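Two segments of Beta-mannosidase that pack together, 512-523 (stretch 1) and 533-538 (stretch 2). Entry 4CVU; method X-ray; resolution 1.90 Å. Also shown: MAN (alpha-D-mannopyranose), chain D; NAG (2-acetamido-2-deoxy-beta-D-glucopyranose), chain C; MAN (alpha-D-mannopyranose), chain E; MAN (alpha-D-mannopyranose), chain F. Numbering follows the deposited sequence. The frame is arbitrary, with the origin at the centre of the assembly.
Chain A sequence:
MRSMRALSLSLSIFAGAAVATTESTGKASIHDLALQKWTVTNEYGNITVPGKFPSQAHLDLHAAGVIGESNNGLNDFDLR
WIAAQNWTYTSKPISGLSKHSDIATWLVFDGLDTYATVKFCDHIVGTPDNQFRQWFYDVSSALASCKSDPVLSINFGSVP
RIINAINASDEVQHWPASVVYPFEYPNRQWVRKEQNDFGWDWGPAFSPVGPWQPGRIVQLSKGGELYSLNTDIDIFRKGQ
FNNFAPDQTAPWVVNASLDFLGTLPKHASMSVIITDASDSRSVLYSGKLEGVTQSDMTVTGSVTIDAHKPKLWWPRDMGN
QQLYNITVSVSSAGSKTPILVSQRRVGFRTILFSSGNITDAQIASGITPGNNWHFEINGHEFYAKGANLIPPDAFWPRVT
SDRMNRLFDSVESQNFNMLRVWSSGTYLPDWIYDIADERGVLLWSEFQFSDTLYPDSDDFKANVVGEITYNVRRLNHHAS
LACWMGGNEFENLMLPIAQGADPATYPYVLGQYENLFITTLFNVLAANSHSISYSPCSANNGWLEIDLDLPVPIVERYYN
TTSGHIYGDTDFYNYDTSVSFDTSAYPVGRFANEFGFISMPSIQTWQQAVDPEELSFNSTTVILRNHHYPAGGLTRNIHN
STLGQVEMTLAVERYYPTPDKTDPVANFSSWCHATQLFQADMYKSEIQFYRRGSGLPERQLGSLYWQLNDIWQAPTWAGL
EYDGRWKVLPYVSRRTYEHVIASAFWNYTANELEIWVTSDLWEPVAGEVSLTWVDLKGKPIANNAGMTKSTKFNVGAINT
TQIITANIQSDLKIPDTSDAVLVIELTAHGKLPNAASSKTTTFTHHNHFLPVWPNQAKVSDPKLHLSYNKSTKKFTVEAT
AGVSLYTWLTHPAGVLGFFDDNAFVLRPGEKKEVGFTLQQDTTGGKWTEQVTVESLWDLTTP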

# COMPACT_ATOMS: atom_id res chain seq x y z
N GLN A 512 13.88 33.92 -33.37
CA GLN A 512 12.71 33.05 -33.32
C GLN A 512 11.88 33.33 -32.07
O GLN A 512 10.64 33.28 -32.12
CB GLN A 512 13.14 31.58 -33.29
CG GLN A 512 13.76 31.05 -34.57
CD GLN A 512 14.15 29.60 -34.41
OE1 GLN A 512 14.94 29.26 -33.53
NE2 GLN A 512 13.57 28.72 -35.24
N TYR A 513 12.58 33.59 -30.95
CA TYR A 513 11.94 33.96 -29.70
C TYR A 513 11.10 35.21 -29.87
O TYR A 513 9.92 35.21 -29.54
CB TYR A 513 12.97 34.14 -28.56
CG TYR A 513 12.44 34.88 -27.33
CD1 TYR A 513 11.55 34.26 -26.45
CD2 TYR A 513 12.84 36.18 -27.05
CE1 TYR A 513 11.06 34.94 -25.33
CE2 TYR A 513 12.38 36.85 -25.93
CZ TYR A 513 11.49 36.22 -25.07
OH TYR A 513 11.01 36.88 -23.95
N GLU A 514 11.72 36.26 -30.38
CA GLU A 514 11.02 37.51 -30.65
C GLU A 514 9.89 37.28 -31.64
O GLU A 514 8.78 37.75 -31.45
CB GLU A 514 11.97 38.57 -31.20
CG GLU A 514 12.96 39.06 -30.17
CD GLU A 514 13.76 40.24 -30.65
OE1 GLU A 514 13.91 40.38 -31.90
OE2 GLU A 514 14.24 41.01 -29.79
N ASN A 515 10.17 36.52 -32.69
CA ASN A 515 9.19 36.32 -33.75
C ASN A 515 7.97 35.57 -33.22
O ASN A 515 6.82 35.97 -33.49
CB ASN A 515 9.81 35.56 -34.93
CG ASN A 515 8.81 35.29 -36.03
OD1 ASN A 515 8.37 36.21 -36.71
ND2 ASN A 515 8.39 34.06 -36.17
N LEU A 516 8.20 34.51 -32.44
CA LEU A 516 7.06 33.73 -31.91
C LEU A 516 6.39 34.45 -30.74
O LEU A 516 5.18 34.74 -30.77
CB LEU A 516 7.47 32.33 -31.46
CG LEU A 516 6.30 31.40 -31.05
CD1 LEU A 516 5.28 31.34 -32.16
CD2 LEU A 516 6.76 30.00 -30.68
N PHE A 517 7.18 34.76 -29.71
CA PHE A 517 6.62 35.22 -28.43
C PHE A 517 6.29 36.73 -28.40
O PHE A 517 5.59 37.20 -27.51
CB PHE A 517 7.52 34.80 -27.26
CG PHE A 517 7.60 33.31 -27.09
CD1 PHE A 517 6.58 32.61 -26.42
CD2 PHE A 517 8.63 32.59 -27.65
CE1 PHE A 517 6.62 31.24 -26.29
CE2 PHE A 517 8.68 31.20 -27.51
CZ PHE A 517 7.67 30.53 -26.84
N ILE A 518 6.75 37.49 -29.38
CA ILE A 518 6.42 38.92 -29.38
C ILE A 518 5.63 39.30 -30.65
O ILE A 518 4.47 39.66 -30.56
CB ILE A 518 7.69 39.78 -29.24
CG1 ILE A 518 8.43 39.43 -27.94
CG2 ILE A 518 7.33 41.26 -29.24
CD1 ILE A 518 9.76 40.15 -27.79
N THR A 519 6.26 39.20 -31.82
CA THR A 519 5.64 39.57 -33.09
C THR A 519 4.35 38.79 -33.31
O THR A 519 3.31 39.38 -33.50
CB THR A 519 6.63 39.41 -34.27
OG1 THR A 519 7.88 40.05 -33.98
CG2 THR A 519 6.07 40.04 -35.55
N THR A 520 4.37 37.46 -33.21
CA THR A 520 3.14 36.68 -33.46
C THR A 520 2.20 36.78 -32.27
O THR A 520 1.07 37.26 -32.39
CB THR A 520 3.43 35.21 -33.74
OG1 THR A 520 4.39 35.09 -34.78
CG2 THR A 520 2.16 34.46 -34.15
N LEU A 521 2.68 36.35 -31.11
CA LEU A 521 1.84 36.24 -29.92
C LEU A 521 1.30 37.58 -29.38
O LEU A 521 0.13 37.67 -29.04
CB LEU A 521 2.55 35.44 -28.82
CG LEU A 521 2.32 33.91 -28.79
CD1 LEU A 521 2.29 33.24 -30.14
CD2 LEU A 521 3.35 33.24 -27.91
N PHE A 522 2.13 38.61 -29.26
CA PHE A 522 1.60 39.90 -28.76
C PHE A 522 0.55 40.47 -29.72
O PHE A 522 -0.44 41.05 -29.28
CB PHE A 522 2.68 40.96 -28.52
CG PHE A 522 2.15 42.26 -27.94
CD1 PHE A 522 1.41 42.26 -26.78
CD2 PHE A 522 2.42 43.48 -28.56
CE1 PHE A 522 0.93 43.43 -26.21
CE2 PHE A 522 1.94 44.67 -28.02
CZ PHE A 522 1.19 44.65 -26.84
N ASN A 523 0.80 40.35 -31.03
CA ASN A 523 -0.21 40.77 -32.01
C ASN A 523 -1.50 40.01 -31.88
O ASN A 523 -2.54 40.60 -31.89
CB ASN A 523 0.30 40.70 -33.46
CG ASN A 523 0.88 42.01 -33.89
OD1 ASN A 523 0.13 42.98 -34.03
ND2 ASN A 523 2.20 42.09 -34.06
N SER A 533 -2.72 42.90 -20.07
CA SER A 533 -1.31 43.19 -20.37
C SER A 533 -0.48 41.91 -20.62
O SER A 533 -0.92 40.80 -20.31
CB SER A 533 -0.66 43.96 -19.22
OG SER A 533 -1.36 45.12 -18.92
N TYR A 534 0.73 42.10 -21.13
CA TYR A 534 1.49 41.00 -21.66
C TYR A 534 2.94 41.14 -21.34
O TYR A 534 3.48 42.25 -21.21
CB TYR A 534 1.35 40.90 -23.19
CG TYR A 534 2.07 39.71 -23.83
CD1 TYR A 534 1.57 38.42 -23.71
CD2 TYR A 534 3.24 39.90 -24.57
CE1 TYR A 534 2.21 37.34 -24.27
CE2 TYR A 534 3.89 38.82 -25.16
CZ TYR A 534 3.38 37.54 -25.01
OH TYR A 534 4.01 36.45 -25.57
N SER A 535 3.58 39.99 -21.22
CA SER A 535 5.01 39.93 -21.16
C SER A 535 5.42 38.69 -21.95
O SER A 535 4.74 37.65 -21.85
CB SER A 535 5.47 39.84 -19.70
OG SER A 535 6.87 39.63 -19.62
N PRO A 536 6.51 38.80 -22.72
CA PRO A 536 6.91 37.67 -23.53
C PRO A 536 7.43 36.46 -22.71
O PRO A 536 7.49 35.36 -23.25
CB PRO A 536 8.00 38.24 -24.43
CG PRO A 536 8.49 39.46 -23.73
CD PRO A 536 7.39 39.97 -22.88
N CYS A 537 7.80 36.67 -21.44
CA CYS A 537 8.11 35.54 -20.54
C CYS A 537 7.96 35.92 -19.09
O CYS A 537 7.85 37.10 -18.74
CB CYS A 537 9.49 34.97 -20.79
SG CYS A 537 10.79 36.21 -20.59
N SER A 538 7.96 34.88 -18.26
CA SER A 538 7.62 34.98 -16.84
C SER A 538 8.56 35.85 -16.03
O SER A 538 8.17 36.31 -14.97
CB SER A 538 7.64 33.60 -16.21
OG SER A 538 8.95 33.07 -16.27
C1 MAN D . 13.78 36.07 -39.51
C2 MAN D . 12.40 35.51 -39.87
C3 MAN D . 11.73 34.91 -38.66
C4 MAN D . 12.66 33.93 -37.95
C5 MAN D . 13.93 34.66 -37.58
C6 MAN D . 14.87 33.73 -36.82
O2 MAN D . 12.53 34.52 -40.86
O3 MAN D . 10.55 34.23 -39.02
O4 MAN D . 11.99 33.40 -36.81
O5 MAN D . 14.56 35.14 -38.77
O6 MAN D . 15.98 34.44 -36.30
C1 NAG C . 18.21 42.85 -30.28
C2 NAG C . 17.14 42.77 -31.34
C3 NAG C . 17.03 41.35 -31.85
C4 NAG C . 18.37 40.81 -32.32
C5 NAG C . 19.33 41.00 -31.14
C6 NAG C . 20.72 40.43 -31.35
C7 NAG C . 15.18 44.22 -31.14
C8 NAG C . 13.84 44.45 -30.56
N2 NAG C . 15.83 43.11 -30.81
O3 NAG C . 16.02 41.26 -32.81
O4 NAG C . 18.22 39.43 -32.58
O5 NAG C . 19.42 42.36 -30.80
O6 NAG C . 21.08 40.80 -32.64
O7 NAG C . 15.64 45.07 -31.87
C1 MAN E . -1.72 43.44 -38.72
C2 MAN E . -0.21 43.49 -38.80
C3 MAN E . 0.42 43.69 -37.41
C4 MAN E . -0.16 44.99 -36.82
C5 MAN E . -1.68 44.83 -36.75
C6 MAN E . -2.39 46.05 -36.20
O2 MAN E . 0.08 44.63 -39.64
O3 MAN E . 1.84 43.82 -37.50
O4 MAN E . 0.47 45.29 -35.56
O5 MAN E . -2.23 44.61 -38.06
O6 MAN E . -3.81 45.82 -36.22
C1 MAN F . 15.39 37.89 -37.29
C2 MAN F . 14.67 38.13 -38.61
C3 MAN F . 14.06 39.53 -38.55
C4 MAN F . 13.16 39.66 -37.31
C5 MAN F . 13.89 39.26 -36.03
C6 MAN F . 12.95 39.27 -34.82
O2 MAN F . 13.54 37.27 -38.78
O3 MAN F . 13.26 39.71 -39.68
O4 MAN F . 12.69 40.97 -37.19
O5 MAN F . 14.46 37.97 -36.20
O6 MAN F . 11.98 38.26 -34.88

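This is a small, largely apolar contact in which Tyr-534, from a short strand, and Pro-536, in the loop that follows it, pack against one side of a helix and a single side-chain-to-backbone hydrogen bond fixes the fit. The two stretches together bury 329 Å², and the two residues of stretch 2 that contribute most, Tyr-534 and Pro-536, both send their CA-to-CB bonds toward the helix. Between them Ser-535 points away, the alternation expected of an extended chain, so its small polar side chain takes no part in the contact.

The hydrogen bond runs from Tyr-534 OH to Phe-517 O, at 2.6 Å, and the carbonyl lies at the edge of the tyrosine ring, near its plane. That carbonyl is available because the helix is irregular here. A wider pi-type turn spans 515-520: Thr-519 N and Ile-518 N both donate to Glu-514 O, each at 2.9 Å, while Thr-520 N reaches back to Asn-515 O at 2.9 Å and Leu-521 N to Leu-516 O at 3.0 Å. Phe-522 N then returns to the ordinary spacing by bonding Ile-518 O at 2.9 Å. In this sequence of bonds Phe-517 O receives no amide from within the stretch, and the tyrosine hydroxyl supplies a donor instead. Tyrosine suits the place well, since its long, flat side chain carries a polar tip to the helix backbone while the ring offers carbon to its neighbours.

Those neighbours are Leu-521 and Phe-522. Leu-521 points toward stretch 2, and its CB lies 3.7 Å from Tyr-534 OH and 4.4 Å from Tyr-534 CZ, so it packs beside the tip of the ring. Phe-522 CD1 approaches Tyr-534 CD2 to 3.7 Å. The two ring planes are inclined by only 27°, but the centroids are 5.8 Å apart and the rings barely overlap; the pair is better understood as slid apart, touching through neighbouring carbons, than as a full stack.

Pro-536 fills the other part of the contact. Its compact ring sets CB among three helix residues: Ile-518 CG1 is 3.7 Å from Pro-536 CB, Phe-517 CB is 4.5 Å from the same Pro-536 CB, and Tyr-513 OH comes within 3.3 Å of it. The CA atoms of Phe-517 and Pro-536 are 5.5 Å apart, a close approach of backbones that a compact side chain accommodates. Phe-517 starts toward stretch 2, but the end of its side chain leads away; its CB is 4.0 Å from Pro-536 O, and its ring carbon CD1 is 4.3 Å from the same Pro-536 O. Tyr-513 does the reverse: its CA-to-CB bond runs sideways, yet the end of the side chain comes nearer, bringing OH to 3.4 Å from Cys-537 SG as well. The Tyr-513 hydroxyl is also hydrogen-bonded elsewhere in the structure, so this polar tip is satisfied. Pro-536 O, by contrast, is buried by the contact without a partner in the model.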